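Local coordinates for protein first ORF in transposon ISC1904 (Sulfolobus solfataricus, PDB 3ILX) that probably binds DNA and exchanges its strands as a serine recombinase of a transposon, this chain being the resolvase-type catalytic domain without the predicted helix-turn-helix part, at residues F52-N62 / L83-C92. Residues are numbered along the deposited sequence; the frame is centred on the assembly and turned at random.
Sequences FLKLLRMILNN and LEEVCKAHNC
H90 lays one face of its imidazole over the backbone of L60, where helix 50-60 ends. L60 CA sits 3.9 Å from the ring centroid, nearly on the ring normal, a CH-pi contact. The L60 side chain reaches the same ring, with CD2 3.7 Å from H90 NE2. H90 CG lies anti to its own carbonyl carbon (chi1 -74°), which carries the ring across to the other helix. There ND1 donates to N62 OD1 at 2.8 Å, with a fairly straight N-H...O angle of 165°. The acceptor lies near the ring plane, but ND1 stands above the carbonyl plane of the amide. A water also donates to N62 OD1. N62 has positive phi and is the C-prime residue of the Schellman motif that closes helix 50-60. An alanine in place of H90 would probably leave N62 OD1 without its ring donor and open a gap over L60.

Deeper in, I59 lies buried between the helices. Its CD1 touches C87 SG at 3.9 Å, its CG1 faces C92 SG, and its CG2 meets H90 CB. V86 CG1 packs against L60 CD2 at 3.7 Å. At the far end L83 CD1 meets the edge of the F52 ring, 3.9 Å from CE1.

H90 NE2 is hydrogen-bonded to H90 NE2 of the second subunit, and V86 packs on V86 of that subunit. The pair of helices thus joins the dimer interface. The short helices 52-60 and 83-89 run in roughly the same direction, 37° apart. Helix 50-60 lies on strands 4-11 and 64-69, while L83 and C87 of helix 80-89 lie on I94 of strand 93-96. This four-stranded parallel sheet, of order 2-1-3-4 with helices packed against it, is that of the N-terminal catalytic domain of resolvase-family serine recombinases.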
loop_
_atom_site.group_PDB
_atom_site.type_symbol
_atom_site.label_atom_id
_atom_site.label_comp_id
_atom_site.label_asym_id
_atom_site.label_seq_id
_atom_site.Cartn_x
_atom_site.Cartn_y
_atom_site.Cartn_z
ATOM N N PHE A 52 -7.758 -9.649 -7.731
ATOM C CA PHE A 52 -6.442 -8.996 -7.618
ATOM C C PHE A 52 -5.366 -9.995 -7.218
ATOM O O PHE A 52 -4.247 -9.936 -7.735
ATOM C CB PHE A 52 -6.510 -7.865 -6.593
ATOM C CG PHE A 52 -5.166 -7.300 -6.178
ATOM C CD1 PHE A 52 -4.535 -6.321 -6.947
ATOM C CD2 PHE A 52 -4.589 -7.670 -4.957
ATOM C CE1 PHE A 52 -3.301 -5.798 -6.540
ATOM C CE2 PHE A 52 -3.401 -7.120 -4.539
ATOM C CZ PHE A 52 -2.758 -6.157 -5.352
ATOM N N LEU A 53 -5.720 -10.893 -6.292
ATOM C CA LEU A 53 -4.825 -11.958 -5.845
ATOM C C LEU A 53 -4.503 -12.977 -6.954
ATOM O O LEU A 53 -3.336 -13.358 -7.112
ATOM C CB LEU A 53 -5.383 -12.662 -4.607
ATOM C CG LEU A 53 -5.405 -11.824 -3.339
ATOM C CD1 LEU A 53 -6.078 -12.609 -2.194
ATOM C CD2 LEU A 53 -3.968 -11.409 -2.964
ATOM N N LYS A 54 -5.518 -13.382 -7.728
ATOM C CA LYS A 54 -5.289 -14.228 -8.914
ATOM C C LYS A 54 -4.287 -13.530 -9.847
ATOM O O LYS A 54 -3.268 -14.111 -10.261
ATOM C CB LYS A 54 -6.598 -14.523 -9.641
ATOM C CG LYS A 54 -6.436 -15.298 -10.956
ATOM C CD LYS A 54 -7.782 -15.412 -11.670
ATOM C CE LYS A 54 -7.632 -15.835 -13.144
ATOM N NZ LYS A 54 -7.177 -17.247 -13.205
ATOM N N LEU A 55 -4.559 -12.265 -10.130
ATOM C CA LEU A 55 -3.706 -11.468 -10.989
ATOM C C LEU A 55 -2.256 -11.379 -10.491
ATOM O O LEU A 55 -1.333 -11.607 -11.261
ATOM C CB LEU A 55 -4.295 -10.060 -11.173
ATOM C CG LEU A 55 -3.523 -9.054 -12.037
ATOM C CD1 LEU A 55 -3.136 -9.610 -13.430
ATOM C CD2 LEU A 55 -4.353 -7.741 -12.183
ATOM N N LEU A 56 -2.073 -10.984 -9.228
ATOM C CA LEU A 56 -0.740 -10.852 -8.630
ATOM C C LEU A 56 0.047 -12.172 -8.702
ATOM O O LEU A 56 1.253 -12.179 -8.995
ATOM C CB LEU A 56 -0.862 -10.407 -7.160
ATOM C CG LEU A 56 0.389 -10.354 -6.287
ATOM C CD1 LEU A 56 1.377 -9.425 -6.942
ATOM C CD2 LEU A 56 0.036 -9.834 -4.883
ATOM N N ARG A 57 -0.623 -13.281 -8.395
ATOM C CA ARG A 57 0.010 -14.586 -8.464
ATOM C C ARG A 57 0.367 -14.953 -9.898
ATOM O O ARG A 57 1.420 -15.527 -10.142
ATOM C CB ARG A 57 -0.870 -15.657 -7.815
ATOM C CG ARG A 57 -0.927 -15.473 -6.318
ATOM C CD ARG A 57 -2.116 -16.164 -5.670
ATOM N NE ARG A 57 -2.165 -15.767 -4.264
ATOM C CZ ARG A 57 -3.194 -15.957 -3.447
ATOM N NH1 ARG A 57 -4.308 -16.529 -3.886
ATOM N NH2 ARG A 57 -3.105 -15.567 -2.183
HETATM N N MSE A 58 -0.492 -14.596 -10.850
HETATM C CA MSE A 58 -0.171 -14.879 -12.238
HETATM C C MSE A 58 1.072 -14.109 -12.699
HETATM O O MSE A 58 1.899 -14.659 -13.411
HETATM C CB MSE A 58 -1.352 -14.558 -13.154
HETATM C CG MSE A 58 -2.465 -15.578 -13.090
HETATM SE SE MSE A 58 -3.887 -14.962 -14.277
HETATM C CE MSE A 58 -3.142 -15.634 -15.964
ATOM N N ILE A 59 1.164 -12.832 -12.325
ATOM C CA ILE A 59 2.327 -12.008 -12.697
ATOM C C ILE A 59 3.591 -12.643 -12.130
ATOM O O ILE A 59 4.577 -12.845 -12.843
ATOM C CB ILE A 59 2.193 -10.559 -12.174
ATOM C CG1 ILE A 59 1.044 -9.840 -12.876
ATOM C CG2 ILE A 59 3.516 -9.761 -12.353
ATOM C CD1 ILE A 59 0.572 -8.547 -12.168
ATOM N N LEU A 60 3.535 -12.966 -10.838
ATOM C CA LEU A 60 4.632 -13.574 -10.102
ATOM C C LEU A 60 5.026 -14.945 -10.646
ATOM O O LEU A 60 6.188 -15.356 -10.502
ATOM C CB LEU A 60 4.273 -13.694 -8.618
ATOM C CG LEU A 60 4.281 -12.406 -7.785
ATOM C CD1 LEU A 60 3.532 -12.600 -6.434
ATOM C CD2 LEU A 60 5.713 -11.903 -7.570
ATOM N N ASN A 61 4.064 -15.641 -11.256
ATOM C CA ASN A 61 4.312 -16.918 -11.917
ATOM C C ASN A 61 4.673 -16.769 -13.407
ATOM O O ASN A 61 4.656 -17.741 -14.153
ATOM C CB ASN A 61 3.132 -17.871 -11.737
ATOM C CG ASN A 61 3.515 -19.350 -12.009
ATOM O OD1 ASN A 61 4.670 -19.762 -11.839
ATOM N ND2 ASN A 61 2.548 -20.137 -12.445
ATOM N N ASN A 62 4.987 -15.550 -13.826
ATOM C CA ASN A 62 5.415 -15.280 -15.192
ATOM C C ASN A 62 4.375 -15.645 -16.240
ATOM O O ASN A 62 4.727 -16.120 -17.300
ATOM C CB ASN A 62 6.742 -16.007 -15.505
ATOM C CG ASN A 62 7.861 -15.586 -14.573
ATOM O OD1 ASN A 62 8.096 -14.394 -14.387
ATOM N ND2 ASN A 62 8.520 -16.554 -13.952
ATOM N N LEU A 83 3.727 -2.697 -7.040
ATOM C CA LEU A 83 3.271 -3.530 -8.161
ATOM C C LEU A 83 4.103 -3.344 -9.415
ATOM O O LEU A 83 4.355 -4.306 -10.140
ATOM C CB LEU A 83 1.794 -3.295 -8.495
ATOM C CG LEU A 83 0.847 -3.633 -7.354
ATOM C CD1 LEU A 83 -0.564 -3.256 -7.801
ATOM C CD2 LEU A 83 0.905 -5.141 -6.984
ATOM N N GLU A 84 4.496 -2.099 -9.689
ATOM C CA GLU A 84 5.285 -1.806 -10.873
ATOM C C GLU A 84 6.677 -2.461 -10.790
ATOM O O GLU A 84 7.239 -2.925 -11.783
ATOM C CB GLU A 84 5.465 -0.301 -11.005
ATOM C CG GLU A 84 4.206 0.498 -11.344
ATOM C CD GLU A 84 4.535 1.986 -11.532
ATOM O OE1 GLU A 84 5.024 2.659 -10.576
ATOM O OE2 GLU A 84 4.333 2.478 -12.647
ATOM N N GLU A 85 7.235 -2.486 -9.585
ATOM C CA GLU A 85 8.530 -3.110 -9.385
ATOM C C GLU A 85 8.384 -4.601 -9.647
ATOM O O GLU A 85 9.212 -5.202 -10.344
ATOM C CB GLU A 85 9.055 -2.832 -7.978
ATOM C CG GLU A 85 9.527 -1.401 -7.723
ATOM C CD GLU A 85 10.762 -1.049 -8.500
ATOM O OE1 GLU A 85 11.587 -1.942 -8.787
ATOM O OE2 GLU A 85 10.941 0.145 -8.812
ATOM N N VAL A 86 7.294 -5.175 -9.120
ATOM C CA VAL A 86 6.989 -6.588 -9.320
ATOM C C VAL A 86 6.857 -6.915 -10.800
ATOM O O VAL A 86 7.452 -7.872 -11.300
ATOM C CB VAL A 86 5.692 -6.984 -8.563
ATOM C CG1 VAL A 86 5.296 -8.439 -8.895
ATOM C CG2 VAL A 86 5.919 -6.835 -7.048
ATOM N N CYS A 87 6.082 -6.098 -11.510
ATOM C CA CYS A 87 5.875 -6.323 -12.945
ATOM C C CYS A 87 7.172 -6.226 -13.732
ATOM O O CYS A 87 7.420 -7.029 -14.645
ATOM C CB CYS A 87 4.853 -5.327 -13.472
ATOM S SG CYS A 87 3.221 -5.749 -12.903
ATOM N N LYS A 88 8.006 -5.248 -13.375
ATOM C CA LYS A 88 9.271 -5.029 -14.071
ATOM C C LYS A 88 10.129 -6.297 -13.954
ATOM O O LYS A 88 10.649 -6.801 -14.944
ATOM C CB LYS A 88 9.974 -3.780 -13.534
ATOM C CG LYS A 88 11.298 -3.423 -14.235
ATOM C CD LYS A 88 11.804 -2.008 -13.834
ATOM C CE LYS A 88 12.184 -1.932 -12.349
ATOM N NZ LYS A 88 12.242 -0.526 -11.798
ATOM N N ALA A 89 10.239 -6.851 -12.756
ATOM C CA ALA A 89 11.009 -8.077 -12.560
ATOM C C ALA A 89 10.373 -9.301 -13.243
ATOM O O ALA A 89 11.045 -10.300 -13.452
ATOM C CB ALA A 89 11.208 -8.350 -11.051
ATOM N N HIS A 90 9.087 -9.232 -13.574
ATOM C CA HIS A 90 8.411 -10.396 -14.177
ATOM C C HIS A 90 7.925 -10.189 -15.604
ATOM O O HIS A 90 6.933 -10.806 -16.031
ATOM C CB HIS A 90 7.261 -10.856 -13.295
ATOM C CG HIS A 90 7.714 -11.569 -12.075
ATOM N ND1 HIS A 90 7.978 -12.920 -12.067
ATOM C CD2 HIS A 90 7.986 -11.120 -10.829
ATOM C CE1 HIS A 90 8.379 -13.279 -10.862
ATOM N NE2 HIS A 90 8.390 -12.205 -10.090
ATOM N N ASN A 91 8.627 -9.305 -16.320
ATOM C CA ASN A 91 8.447 -9.100 -17.751
ATOM C C ASN A 91 7.028 -8.704 -18.090
ATOM O O ASN A 91 6.485 -9.050 -19.138
ATOM C CB ASN A 91 8.920 -10.339 -18.531
ATOM C CG ASN A 91 10.376 -10.652 -18.266
ATOM O OD1 ASN A 91 11.222 -9.754 -18.294
ATOM N ND2 ASN A 91 10.677 -11.917 -17.968
ATOM N N CYS A 92 6.471 -7.909 -17.188
ATOM C CA CYS A 92 5.104 -7.487 -17.255
ATOM C C CYS A 92 5.057 -5.957 -17.173
ATOM O O CYS A 92 5.825 -5.334 -16.447
ATOM C CB CYS A 92 4.354 -8.107 -16.061
ATOM S SG CYS A 92 2.602 -7.898 -16.175
HETATM O O HOH W 1 8.899 -13.315 -16.816
#